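Local coordinates for protein diaminopimelate decarboxylase (PDB 2QGH) that probably catalyses the pyridoxal-phosphate-dependent decarboxylation of meso-diaminopimelate to L-lysine, the last step of bacterial lysine synthesis, at residues I148-A162 with S194-G207. Numbering follows the deposited sequence.
Sequences IKARISIRINPNIDA and SAFLEPVSVHFHIG. With PLP (pyridoxal-5'-phosphate), chain B.
The guanidinium of Arg155 lies beside His203 and His205: His205 CB and the PLP methyl C2A lie over one face, while His205 O and water 1 sit at its edge, in plane. Arg155 NH2 gives a hydrogen bond of 2.8 Å to His205 O, on an in-plane carbonyl lone pair. Water 1 accepts from Arg155 NE at 2.9 Å and from His205 N, and the salt bridge from Arg155 NH1 to Glu131 adds a third hold on the group's rotation. With CG anti to the backbone N (chi1 -179°) and the chain extended from there to NE, Arg155 runs alongside His203, whose ring takes Arg155 CG at its edge, 3.3 Å from ND1; the guanidinium and imidazole planes stand 78° apart. The His205 ring carries the pyridine of pyridoxal-5'-phosphate on one face, with PLP C3 3.4 Å above its plane, and Gly207 N on the other; Arg155 NH2 comes in at the edge. ND1 of His205 is hydrogen-bonded to Gly244 N, and NE2 of His203 to Glu279, both residues of the cofactor pocket.

Further back, Ser153 OG and Ser201 OG meet at 2.9 Å, tip to tip, and Asn129 is hydrogen-bonded to Ser153 OG. On the sheet's other face, Ile152 CD1 packs on Pro199 CB at 4.1 Å. Water 2 joins Ile160 O and Ala162 N to Ile206 O.

Strands 150-155 and 197-203 are parallel neighbours, the fifth and sixth of the TIM-type barrel, connected through helix 181-193. Strand 127-130 flanks the first and strand 239-241 the second, while helix 213-232 covers Ile156 and Phe204 from outside.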
loop_
_atom_site.group_PDB
_atom_site.type_symbol
_atom_site.label_atom_id
_atom_site.label_comp_id
_atom_site.label_asym_id
_atom_site.label_seq_id
_atom_site.Cartn_x
_atom_site.Cartn_y
_atom_site.Cartn_z
ATOM N N ILE A 148 33.177 -3.118 19.728
ATOM C CA ILE A 148 32.444 -2.153 20.544
ATOM C C ILE A 148 31.444 -2.833 21.475
ATOM O O ILE A 148 31.099 -3.999 21.294
ATOM C CB ILE A 148 31.660 -1.143 19.680
ATOM C CG1 ILE A 148 30.415 -1.812 19.099
ATOM C CG2 ILE A 148 32.535 -0.616 18.561
ATOM C CD1 ILE A 148 29.559 -0.877 18.283
ATOM N N LYS A 149 30.990 -2.088 22.477
ATOM C CA LYS A 149 30.014 -2.588 23.440
ATOM C C LYS A 149 28.697 -1.922 23.031
ATOM O O LYS A 149 28.487 -0.735 23.274
ATOM C CB LYS A 149 30.415 -2.165 24.860
ATOM C CG LYS A 149 29.872 -3.029 26.001
ATOM C CD LYS A 149 30.501 -2.582 27.324
ATOM C CE LYS A 149 30.353 -3.618 28.426
ATOM N NZ LYS A 149 28.947 -3.772 28.878
ATOM N N ALA A 150 27.823 -2.693 22.398
ATOM C CA ALA A 150 26.548 -2.175 21.920
ATOM C C ALA A 150 25.504 -1.888 22.995
ATOM O O ALA A 150 25.136 -2.770 23.772
ATOM C CB ALA A 150 25.969 -3.133 20.882
ATOM N N ARG A 151 25.031 -0.643 23.030
ATOM C CA ARG A 151 23.990 -0.247 23.975
ATOM C C ARG A 151 22.689 -0.829 23.448
ATOM O O ARG A 151 22.323 -0.588 22.307
ATOM C CB ARG A 151 23.852 1.281 24.055
ATOM C CG ARG A 151 24.997 1.993 24.764
ATOM C CD ARG A 151 24.665 3.458 25.062
ATOM N NE ARG A 151 24.640 4.281 23.858
ATOM C CZ ARG A 151 25.722 4.737 23.232
ATOM N NH1 ARG A 151 26.932 4.458 23.699
ATOM N NH2 ARG A 151 25.598 5.464 22.133
ATOM N N ILE A 152 21.992 -1.611 24.261
ATOM C CA ILE A 152 20.734 -2.179 23.805
ATOM C C ILE A 152 19.616 -1.969 24.812
ATOM O O ILE A 152 19.854 -1.708 25.988
ATOM C CB ILE A 152 20.851 -3.705 23.506
ATOM C CG1 ILE A 152 21.193 -4.472 24.781
ATOM C CG2 ILE A 152 21.900 -3.964 22.439
ATOM C CD1 ILE A 152 20.010 -5.160 25.396
ATOM N N SER A 153 18.392 -2.057 24.318
ATOM C CA SER A 153 17.198 -1.934 25.135
ATOM C C SER A 153 16.437 -3.206 24.791
ATOM O O SER A 153 16.659 -3.787 23.736
ATOM C CB SER A 153 16.389 -0.704 24.718
ATOM O OG SER A 153 15.130 -0.659 25.378
ATOM N N ILE A 154 15.561 -3.665 25.669
ATOM C CA ILE A 154 14.812 -4.864 25.348
ATOM C C ILE A 154 13.336 -4.572 25.435
ATOM O O ILE A 154 12.854 -4.049 26.431
ATOM C CB ILE A 154 15.196 -6.047 26.276
ATOM C CG1 ILE A 154 16.648 -6.450 26.002
ATOM C CG2 ILE A 154 14.289 -7.236 26.014
ATOM C CD1 ILE A 154 17.120 -7.691 26.741
ATOM N N ARG A 155 12.624 -4.898 24.364
ATOM C CA ARG A 155 11.187 -4.675 24.297
ATOM C C ARG A 155 10.435 -5.849 24.903
ATOM O O ARG A 155 10.605 -6.988 24.474
ATOM C CB ARG A 155 10.754 -4.491 22.839
ATOM C CG ARG A 155 9.271 -4.237 22.667
ATOM C CD ARG A 155 8.904 -3.938 21.218
ATOM N NE ARG A 155 7.485 -3.624 21.086
ATOM C CZ ARG A 155 6.885 -3.278 19.949
ATOM N NH1 ARG A 155 7.577 -3.191 18.817
ATOM N NH2 ARG A 155 5.582 -3.022 19.945
ATOM N N ILE A 156 9.608 -5.585 25.908
ATOM C CA ILE A 156 8.856 -6.673 26.503
ATOM C C ILE A 156 7.394 -6.592 26.106
ATOM O O ILE A 156 6.836 -5.509 25.930
ATOM C CB ILE A 156 8.957 -6.702 28.061
ATOM C CG1 ILE A 156 7.995 -5.694 28.686
ATOM C CG2 ILE A 156 10.392 -6.423 28.504
ATOM C CD1 ILE A 156 8.323 -4.261 28.368
ATOM N N ASN A 157 6.788 -7.759 25.944
ATOM C CA ASN A 157 5.385 -7.850 25.596
ATOM C C ASN A 157 4.674 -8.063 26.932
ATOM O O ASN A 157 4.664 -9.165 27.469
ATOM C CB ASN A 157 5.178 -9.035 24.650
ATOM C CG ASN A 157 3.777 -9.097 24.085
ATOM O OD1 ASN A 157 3.575 -9.558 22.965
ATOM N ND2 ASN A 157 2.800 -8.645 24.861
ATOM N N PRO A 158 4.086 -6.998 27.497
ATOM C CA PRO A 158 3.383 -7.092 28.778
ATOM C C PRO A 158 2.055 -7.837 28.652
ATOM O O PRO A 158 1.257 -7.867 29.591
ATOM C CB PRO A 158 3.183 -5.632 29.154
ATOM C CG PRO A 158 2.868 -5.021 27.820
ATOM C CD PRO A 158 3.925 -5.651 26.915
ATOM N N ASN A 159 1.833 -8.437 27.487
ATOM C CA ASN A 159 0.605 -9.175 27.202
ATOM C C ASN A 159 -0.640 -8.406 27.638
ATOM O O ASN A 159 -1.435 -8.898 28.439
ATOM C CB ASN A 159 0.634 -10.550 27.878
ATOM C CG ASN A 159 -0.521 -11.441 27.436
ATOM O OD1 ASN A 159 -0.990 -11.350 26.294
ATOM N ND2 ASN A 159 -0.971 -12.319 28.328
ATOM N N ILE A 160 -0.796 -7.196 27.110
ATOM C CA ILE A 160 -1.944 -6.358 27.432
ATOM C C ILE A 160 -2.625 -5.858 26.153
ATOM O O ILE A 160 -1.968 -5.394 25.219
ATOM C CB ILE A 160 -1.532 -5.142 28.296
ATOM C CG1 ILE A 160 -0.893 -5.616 29.604
ATOM C CG2 ILE A 160 -2.756 -4.285 28.604
ATOM C CD1 ILE A 160 -0.347 -4.495 30.458
ATOM N N ASP A 161 -3.949 -5.968 26.122
ATOM C CA ASP A 161 -4.756 -5.540 24.981
ATOM C C ASP A 161 -4.858 -4.010 24.971
ATOM O O ASP A 161 -5.418 -3.412 25.887
ATOM C CB ASP A 161 -6.150 -6.169 25.095
ATOM C CG ASP A 161 -7.042 -5.849 23.915
ATOM O OD1 ASP A 161 -7.315 -6.766 23.110
ATOM O OD2 ASP A 161 -7.471 -4.683 23.796
ATOM N N ALA A 162 -4.319 -3.380 23.931
ATOM C CA ALA A 162 -4.343 -1.922 23.828
ATOM C C ALA A 162 -5.723 -1.356 23.477
ATOM O O ALA A 162 -5.943 -0.142 23.541
ATOM C CB ALA A 162 -3.316 -1.463 22.801
ATOM N N SER A 194 27.747 -10.524 28.718
ATOM C CA SER A 194 28.473 -10.251 27.486
ATOM C C SER A 194 29.315 -8.990 27.593
ATOM O O SER A 194 28.918 -8.016 28.225
ATOM C CB SER A 194 27.499 -10.123 26.314
ATOM O OG SER A 194 28.203 -9.839 25.117
ATOM N N ALA A 195 30.484 -9.021 26.963
ATOM C CA ALA A 195 31.399 -7.890 26.976
ATOM C C ALA A 195 31.094 -6.983 25.792
ATOM O O ALA A 195 31.675 -5.899 25.649
ATOM C CB ALA A 195 32.838 -8.395 26.893
ATOM N N PHE A 196 30.169 -7.426 24.944
ATOM C CA PHE A 196 29.822 -6.654 23.763
ATOM C C PHE A 196 28.396 -6.130 23.748
ATOM O O PHE A 196 27.918 -5.629 22.732
ATOM C CB PHE A 196 30.116 -7.490 22.518
ATOM C CG PHE A 196 31.487 -8.090 22.528
ATOM C CD1 PHE A 196 31.704 -9.346 23.088
ATOM C CD2 PHE A 196 32.576 -7.368 22.046
ATOM C CE1 PHE A 196 32.992 -9.877 23.172
ATOM C CE2 PHE A 196 33.867 -7.887 22.125
ATOM C CZ PHE A 196 34.077 -9.144 22.688
ATOM N N LEU A 197 27.724 -6.241 24.884
ATOM C CA LEU A 197 26.365 -5.750 25.010
ATOM C C LEU A 197 26.294 -4.954 26.294
ATOM O O LEU A 197 26.996 -5.253 27.250
ATOM C CB LEU A 197 25.367 -6.908 25.063
ATOM C CG LEU A 197 25.305 -7.802 23.822
ATOM C CD1 LEU A 197 24.347 -8.955 24.079
ATOM C CD2 LEU A 197 24.863 -6.989 22.619
ATOM N N GLU A 198 25.451 -3.933 26.306
ATOM C CA GLU A 198 25.278 -3.092 27.479
ATOM C C GLU A 198 23.801 -2.734 27.587
ATOM O O GLU A 198 23.339 -1.770 26.974
ATOM C CB GLU A 198 26.137 -1.830 27.345
ATOM C CG GLU A 198 25.952 -0.807 28.459
ATOM C CD GLU A 198 26.880 0.395 28.311
ATOM O OE1 GLU A 198 26.986 0.940 27.189
ATOM O OE2 GLU A 198 27.503 0.804 29.319
ATOM N N PRO A 199 23.033 -3.520 28.362
ATOM C CA PRO A 199 21.602 -3.249 28.524
ATOM C C PRO A 199 21.412 -1.954 29.297
ATOM O O PRO A 199 21.831 -1.848 30.449
ATOM C CB PRO A 199 21.107 -4.474 29.291
ATOM C CG PRO A 199 22.286 -4.819 30.149
ATOM C CD PRO A 199 23.449 -4.669 29.188
ATOM N N VAL A 200 20.785 -0.968 28.669
ATOM C CA VAL A 200 20.587 0.317 29.323
ATOM C C VAL A 200 19.137 0.785 29.334
ATOM O O VAL A 200 18.818 1.834 29.889
ATOM C CB VAL A 200 21.459 1.409 28.647
ATOM C CG1 VAL A 200 22.913 0.994 28.684
ATOM C CG2 VAL A 200 21.019 1.633 27.199
ATOM N N SER A 201 18.244 -0.002 28.757
ATOM C CA SER A 201 16.873 0.440 28.698
ATOM C C SER A 201 15.840 -0.669 28.622
ATOM O O SER A 201 16.141 -1.774 28.173
ATOM C CB SER A 201 16.726 1.356 27.481
ATOM O OG SER A 201 15.370 1.575 27.156
ATOM N N VAL A 202 14.630 -0.376 29.097
ATOM C CA VAL A 202 13.521 -1.324 29.011
ATOM C C VAL A 202 12.575 -0.594 28.088
ATOM O O VAL A 202 12.518 0.638 28.112
ATOM C CB VAL A 202 12.743 -1.533 30.332
ATOM C CG1 VAL A 202 12.558 -3.007 30.568
ATOM C CG2 VAL A 202 13.437 -0.865 31.490
ATOM N N HIS A 203 11.818 -1.332 27.290
ATOM C CA HIS A 203 10.897 -0.682 26.370
ATOM C C HIS A 203 9.603 -1.463 26.154
ATOM O O HIS A 203 9.555 -2.676 26.355
ATOM C CB HIS A 203 11.634 -0.447 25.040
ATOM C CG HIS A 203 10.741 -0.096 23.891
ATOM N ND1 HIS A 203 9.927 -1.019 23.271
ATOM C CD2 HIS A 203 10.549 1.075 23.235
ATOM C CE1 HIS A 203 9.273 -0.436 22.284
ATOM N NE2 HIS A 203 9.632 0.834 22.241
ATOM N N PHE A 204 8.545 -0.753 25.775
ATOM C CA PHE A 204 7.275 -1.395 25.470
ATOM C C PHE A 204 6.423 -0.492 24.588
ATOM O O PHE A 204 6.499 0.739 24.665
ATOM C CB PHE A 204 6.497 -1.767 26.741
ATOM C CG PHE A 204 5.870 -0.592 27.456
ATOM C CD1 PHE A 204 6.468 -0.047 28.591
ATOM C CD2 PHE A 204 4.662 -0.050 27.011
ATOM C CE1 PHE A 204 5.871 1.012 29.269
ATOM C CE2 PHE A 204 4.065 1.005 27.684
ATOM C CZ PHE A 204 4.673 1.539 28.820
ATOM N N HIS A 205 5.632 -1.120 23.728
ATOM C CA HIS A 205 4.731 -0.403 22.837
ATOM C C HIS A 205 3.550 -1.333 22.605
ATOM O O HIS A 205 3.670 -2.317 21.875
ATOM C CB HIS A 205 5.412 -0.083 21.508
ATOM C CG HIS A 205 4.537 0.689 20.575
ATOM N ND1 HIS A 205 4.291 2.035 20.732
ATOM C CD2 HIS A 205 3.766 0.284 19.539
ATOM C CE1 HIS A 205 3.404 2.427 19.836
ATOM N NE2 HIS A 205 3.069 1.383 19.098
ATOM N N ILE A 206 2.413 -1.023 23.225
ATOM C CA ILE A 206 1.236 -1.882 23.123
ATOM C C ILE A 206 0.249 -1.667 21.976
ATOM O O ILE A 206 -0.665 -2.482 21.796
ATOM C CB ILE A 206 0.431 -1.877 24.452
ATOM C CG1 ILE A 206 -0.041 -0.463 24.785
ATOM C CG2 ILE A 206 1.293 -2.420 25.578
ATOM C CD1 ILE A 206 -1.034 -0.398 25.931
ATOM N N GLY A 207 0.417 -0.596 21.201
ATOM C CA GLY A 207 -0.494 -0.358 20.094
ATOM C C GLY A 207 -0.487 1.066 19.569
ATOM O O GLY A 207 0.237 1.924 20.076
HETATM N N1 PLP B . 7.134 3.172 18.590
HETATM C C2 PLP B . 7.029 1.861 18.081
HETATM C C2A PLP B . 7.992 0.816 18.489
HETATM C C3 PLP B . 5.970 1.581 17.129
HETATM O O3 PLP B . 5.829 0.319 16.584
HETATM C C4 PLP B . 5.079 2.582 16.744
HETATM C C4A PLP B . 3.890 2.109 15.983
HETATM C C5 PLP B . 5.199 3.886 17.244
HETATM C C6 PLP B . 6.235 4.179 18.212
HETATM C C5A PLP B . 4.498 5.077 16.749
HETATM O O4P PLP B . 3.208 5.115 17.316
HETATM P P PLP B . 2.256 6.178 16.988
HETATM O O1P PLP B . 2.250 6.781 15.549
HETATM O O2P PLP B . 2.599 7.309 18.055
HETATM O O3P PLP B . 0.828 5.552 17.223
HETATM O O HOH W 1 5.869 -3.843 23.492
HETATM O O HOH W 2 -2.267 -4.929 22.559
#